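Local coordinates for protein N-hydroxyarylamine O-acetyltransferase (Bacillus cereus, PDB 4DMO) that probably transfers acetyl groups to arylamines and N-hydroxyarylamines, as an active member of the arylamine N-acetyltransferase family with an unusual Cys-His-Glu catalytic triad, at residues A[8-11]-A[12-16]; A[30-33]-A[34-38]. One frame throughout, in Å; residues are numbered along the deposited sequence.

Interaction 1: A[8-11]-A[12-16]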
loop_
_atom_site.group_PDB
_atom_site.type_symbol
_atom_site.label_atom_id
_atom_site.label_comp_id
_atom_site.label_asym_id
_atom_site.label_seq_id
_atom_site.Cartn_x
_atom_site.Cartn_y
_atom_site.Cartn_z
ATOM N N LYS A 8 -13.398 -3.943 -13.866
ATOM C CA LYS A 8 -13.769 -5.351 -13.912
ATOM C C LYS A 8 -12.613 -6.242 -13.421
ATOM O O LYS A 8 -12.817 -7.138 -12.604
ATOM C CB LYS A 8 -14.174 -5.742 -15.337
ATOM C CG LYS A 8 -14.745 -7.134 -15.449
ATOM C CD LYS A 8 -15.018 -7.539 -16.902
ATOM C CE LYS A 8 -15.464 -9.010 -17.032
ATOM N NZ LYS A 8 -15.521 -9.458 -18.463
ATOM N N GLN A 9 -11.408 -5.973 -13.914
ATOM C CA GLN A 9 -10.222 -6.719 -13.504
ATOM C C GLN A 9 -9.932 -6.522 -12.027
ATOM O O GLN A 9 -9.422 -7.423 -11.359
ATOM C CB GLN A 9 -9.031 -6.295 -14.332
ATOM C CG GLN A 9 -9.275 -6.391 -15.821
ATOM C CD GLN A 9 -8.436 -7.454 -16.458
ATOM O OE1 GLN A 9 -8.217 -8.530 -15.879
ATOM N NE2 GLN A 9 -7.945 -7.164 -17.663
ATOM N N PHE A 10 -10.260 -5.337 -11.524
ATOM C CA PHE A 10 -10.069 -5.008 -10.127
ATOM C C PHE A 10 -11.002 -5.818 -9.232
ATOM O O PHE A 10 -10.552 -6.432 -8.282
ATOM C CB PHE A 10 -10.255 -3.502 -9.921
ATOM C CG PHE A 10 -9.787 -3.004 -8.582
ATOM C CD1 PHE A 10 -8.508 -2.500 -8.414
ATOM C CD2 PHE A 10 -10.635 -3.020 -7.494
ATOM C CE1 PHE A 10 -8.083 -2.036 -7.179
ATOM C CE2 PHE A 10 -10.210 -2.562 -6.258
ATOM C CZ PHE A 10 -8.922 -2.085 -6.104
ATOM N N PHE A 11 -12.301 -5.824 -9.515
ATOM C CA PHE A 11 -13.212 -6.645 -8.721
ATOM C C PHE A 11 -12.747 -8.116 -8.784
ATOM O O PHE A 11 -12.723 -8.831 -7.774
ATOM C CB PHE A 11 -14.655 -6.541 -9.234
ATOM C CG PHE A 11 -15.303 -5.185 -9.019
ATOM C CD1 PHE A 11 -15.698 -4.418 -10.100
ATOM C CD2 PHE A 11 -15.530 -4.691 -7.748
ATOM C CE1 PHE A 11 -16.312 -3.177 -9.914
ATOM C CE2 PHE A 11 -16.134 -3.464 -7.569
ATOM C CZ PHE A 11 -16.516 -2.705 -8.660
ATOM N N ALA A 12 -12.361 -8.558 -9.975
ATOM C CA ALA A 12 -11.901 -9.929 -10.163
ATOM C C ALA A 12 -10.681 -10.230 -9.279
ATOM O O ALA A 12 -10.626 -11.258 -8.588
ATOM C CB ALA A 12 -11.563 -10.171 -11.664
ATOM N N ARG A 13 -9.703 -9.332 -9.314
ATOM C CA ARG A 13 -8.502 -9.471 -8.497
ATOM C C ARG A 13 -8.866 -9.590 -7.011
ATOM O O ARG A 13 -8.327 -10.443 -6.289
ATOM C CB ARG A 13 -7.551 -8.296 -8.756
ATOM C CG ARG A 13 -6.227 -8.407 -8.030
ATOM C CD ARG A 13 -5.371 -9.557 -8.586
ATOM N NE ARG A 13 -4.008 -9.431 -8.114
ATOM C CZ ARG A 13 -3.491 -10.020 -7.045
ATOM N NH1 ARG A 13 -2.219 -9.781 -6.720
ATOM N NH2 ARG A 13 -4.214 -10.826 -6.292
ATOM N N LEU A 14 -9.801 -8.766 -6.556
ATOM C CA LEU A 14 -10.161 -8.755 -5.134
ATOM C C LEU A 14 -11.118 -9.854 -4.733
ATOM O O LEU A 14 -11.376 -10.050 -3.537
ATOM C CB LEU A 14 -10.761 -7.399 -4.732
ATOM C CG LEU A 14 -9.776 -6.345 -4.205
ATOM C CD1 LEU A 14 -8.598 -6.179 -5.152
ATOM C CD2 LEU A 14 -10.480 -5.010 -3.996
ATOM N N HIS A 15 -11.643 -10.578 -5.721
ATOM C CA HIS A 15 -12.653 -11.620 -5.459
ATOM C C HIS A 15 -13.889 -11.092 -4.750
ATOM O O HIS A 15 -14.413 -11.729 -3.825
ATOM C CB HIS A 15 -12.070 -12.756 -4.624
ATOM C CG HIS A 15 -10.854 -13.377 -5.229
ATOM N ND1 HIS A 15 -10.780 -13.720 -6.562
ATOM C CD2 HIS A 15 -9.659 -13.713 -4.689
ATOM C CE1 HIS A 15 -9.593 -14.245 -6.814
ATOM N NE2 HIS A 15 -8.901 -14.261 -5.690
ATOM N N ILE A 16 -14.352 -9.928 -5.184
ATOM C CA ILE A 16 -15.594 -9.348 -4.668
ATOM C C ILE A 16 -16.586 -9.087 -5.814
ATOM O O ILE A 16 -16.217 -9.060 -6.994
ATOM C CB ILE A 16 -15.344 -8.015 -3.949
ATOM C CG1 ILE A 16 -14.830 -6.982 -4.948
ATOM C CG2 ILE A 16 -14.388 -8.232 -2.796
ATOM C CD1 ILE A 16 -14.476 -5.653 -4.328
#

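Interaction 2: A[30-33]-A[34-38]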
loop_
_atom_site.group_PDB
_atom_site.type_symbol
_atom_site.label_atom_id
_atom_site.label_comp_id
_atom_site.label_asym_id
_atom_site.label_seq_id
_atom_site.Cartn_x
_atom_site.Cartn_y
_atom_site.Cartn_z
ATOM N N ILE A 30 -13.695 -2.884 0.258
ATOM C CA ILE A 30 -12.832 -3.062 -0.880
ATOM C C ILE A 30 -11.370 -3.028 -0.421
ATOM O O ILE A 30 -10.560 -3.819 -0.894
ATOM C CB ILE A 30 -13.072 -1.966 -1.910
ATOM C CG1 ILE A 30 -14.465 -2.130 -2.499
ATOM C CG2 ILE A 30 -12.047 -2.027 -3.029
ATOM C CD1 ILE A 30 -14.860 -0.995 -3.390
ATOM N N MET A 31 -11.052 -2.133 0.525
ATOM C CA MET A 31 -9.695 -1.994 1.031
ATOM C C MET A 31 -9.279 -3.235 1.749
ATOM O O MET A 31 -8.129 -3.677 1.634
ATOM C CB MET A 31 -9.583 -0.779 1.966
ATOM C CG MET A 31 -9.663 0.532 1.217
ATOM S SD MET A 31 -9.879 1.983 2.250
ATOM C CE MET A 31 -8.213 2.174 2.900
ATOM N N TYR A 32 -10.207 -3.793 2.508
ATOM C CA TYR A 32 -9.955 -5.014 3.235
ATOM C C TYR A 32 -9.662 -6.141 2.247
ATOM O O TYR A 32 -8.658 -6.859 2.377
ATOM C CB TYR A 32 -11.169 -5.351 4.116
ATOM C CG TYR A 32 -10.986 -6.639 4.852
ATOM C CD1 TYR A 32 -10.416 -6.674 6.119
ATOM C CD2 TYR A 32 -11.378 -7.832 4.277
ATOM C CE1 TYR A 32 -10.237 -7.870 6.781
ATOM C CE2 TYR A 32 -11.208 -9.016 4.935
ATOM C CZ TYR A 32 -10.624 -9.036 6.172
ATOM O OH TYR A 32 -10.453 -10.252 6.774
ATOM N N ALA A 33 -10.517 -6.255 1.228
ATOM C CA ALA A 33 -10.321 -7.244 0.183
ATOM C C ALA A 33 -8.975 -7.030 -0.525
ATOM O O ALA A 33 -8.269 -7.992 -0.807
ATOM C CB ALA A 33 -11.482 -7.205 -0.831
ATOM N N MET A 34 -8.620 -5.783 -0.823
ATOM C CA MET A 34 -7.333 -5.524 -1.453
ATOM C C MET A 34 -6.202 -6.010 -0.565
ATOM O O MET A 34 -5.250 -6.572 -1.075
ATOM C CB MET A 34 -7.130 -4.062 -1.793
ATOM C CG MET A 34 -5.850 -3.846 -2.564
ATOM S SD MET A 34 -5.776 -2.244 -3.318
ATOM C CE MET A 34 -4.136 -2.212 -3.994
ATOM N N ALA A 35 -6.310 -5.839 0.755
ATOM C CA ALA A 35 -5.224 -6.260 1.634
ATOM C C ALA A 35 -5.118 -7.746 1.669
ATOM O O ALA A 35 -4.033 -8.264 1.875
ATOM C CB ALA A 35 -5.421 -5.757 3.029
ATOM N N GLN A 36 -6.253 -8.441 1.522
ATOM C CA GLN A 36 -6.248 -9.905 1.582
ATOM C C GLN A 36 -5.666 -10.533 0.307
ATOM O O GLN A 36 -5.154 -11.657 0.330
ATOM C CB GLN A 36 -7.666 -10.445 1.888
ATOM C CG GLN A 36 -8.190 -10.083 3.303
ATOM C CD GLN A 36 -7.268 -10.581 4.447
ATOM O OE1 GLN A 36 -6.869 -11.733 4.491
ATOM N NE2 GLN A 36 -6.976 -9.702 5.385
ATOM N N THR A 37 -5.694 -9.785 -0.796
ATOM C CA THR A 37 -5.359 -10.361 -2.093
ATOM C C THR A 37 -4.094 -9.812 -2.755
ATOM O O THR A 37 -3.404 -10.550 -3.422
ATOM C CB THR A 37 -6.572 -10.259 -3.120
ATOM O OG1 THR A 37 -6.998 -8.891 -3.285
ATOM C CG2 THR A 37 -7.766 -11.154 -2.702
ATOM N N VAL A 38 -3.813 -8.526 -2.588
ATOM C CA VAL A 38 -2.667 -7.904 -3.209
ATOM C C VAL A 38 -1.593 -7.656 -2.193
ATOM O O VAL A 38 -1.761 -6.867 -1.273
ATOM C CB VAL A 38 -3.015 -6.565 -3.843
ATOM C CG1 VAL A 38 -1.863 -6.080 -4.676
ATOM C CG2 VAL A 38 -4.272 -6.693 -4.687
#

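Interaction 1: A[8-11]-A[12-16]
Phe10 and Leu14 lie one turn apart on helix 5-14, and their side chains meet at an angle. A chi1 of -167° turns the Phe10 ring directly away from its own N and lays it toward the next turn, where Leu14 sits. The closest touch is tight: Phe10 CE2 is 3.3 Å from Leu14 CD2. The other methyl, Leu14 CD1, sits above one face of the Phe10 ring, displaced toward its rim. Phe11 pairs with Ile16 differently. Ile16 approaches the ring at its edge, near the ring plane, with Ile16 CG1 3.7 Å from Phe11 CD2. With chi1 at 65°, CG1 of Ile16 is turned to the rim of the Phe11 ring.

The helix ends here in a Schellman motif. His15 has positive phi, and the chain bonds back into the last turn. Ile16 N donates to Phe11 O at 3.3 Å, and His15 N donates to Ala12 O at 3.1 Å. This reversal brings Ile16 back beside Phe11. The turn before it is regular, with Leu14 N bonded to Phe10 O at 3.0 Å.

Arg13 leaves on another side of the helix. Its chain bends at the CB-CG bond, and its guanidinium group bonds to the backbone oxygens of Ile62 and Arg67. Phe81 of helix 71-84 stacks on the Phe10 ring and meets the Phe11 ring edge-to-face.

Interaction 2: A[30-33]-A[34-38]
Ala33 O is gripped by the last turn of helix 27-37. The hydroxyl of Thr37 donates to it, with Thr37 OG1 2.9 Å from Ala33 O. This donor stands above the carbonyl plane, 35° out of it. Thr37 N and Gln36 N add weak bonds to the same oxygen, each 3.1 Å from Ala33 O. Thr37 OG1 sits between its own backbone N and carbonyl carbon, which turns the hydroxyl back along the helix to Ala33.

The regular bonds come just before. Met34 N reaches Ile30 O at 2.8 Å, and Gln36 N reaches Tyr32 O at 3.0 Å.

Tyr32 and Gln36 are the main side-chain pair across the turn. The Tyr32 ring extends along the helix. Gln36 comes to it obliquely, with its CG 3.6 Å from Tyr32 CE2. The Gln36 chain then bends at chi2 (-58°), bringing the amide near the phenol end, where Gln36 NE2 is 3.8 Å from Tyr32 CZ. The amide and ring planes are 23° apart. Gln36 NE2 also makes a weak hydrogen bond to Thr223 O on strand 218-223.

The extended Met34 side chain touches Leu74 and Met78 of helix 71-84. Val38 is the first residue to leave helical geometry. Its N bonds to Met34 O at 2.9 Å, and Thr37 N also donates to that oxygen. A threonine hydroxyl bonded to the carbonyl four residues back is a common helix feature; here it falls in the final turn of helix 27-37, where the chain leaves for strand 40-41.

Interaction 1 closes helix 5-14, and interaction 2 closes helix 27-37, the next helix in the chain. Their centres are about 10 Å apart, on the same side of the chain's centre. Arg13 NH2 lies 3.0 Å from Thr37 O, a probable hydrogen bond, and Leu14 packs against Ile30 and the backbone N of Met34. Ile16, just past the first helix, rests on Ala33. Interaction 1 is the more peripheral: its centre is about 17 Å from the chain's centre, that of interaction 2 about 10 Å. Helix 71-84 contacts both, so three helices pack together. Helix 27-37 also touches strand 218-223, which ties the chain's first helix, through the second, to the five-stranded sheet.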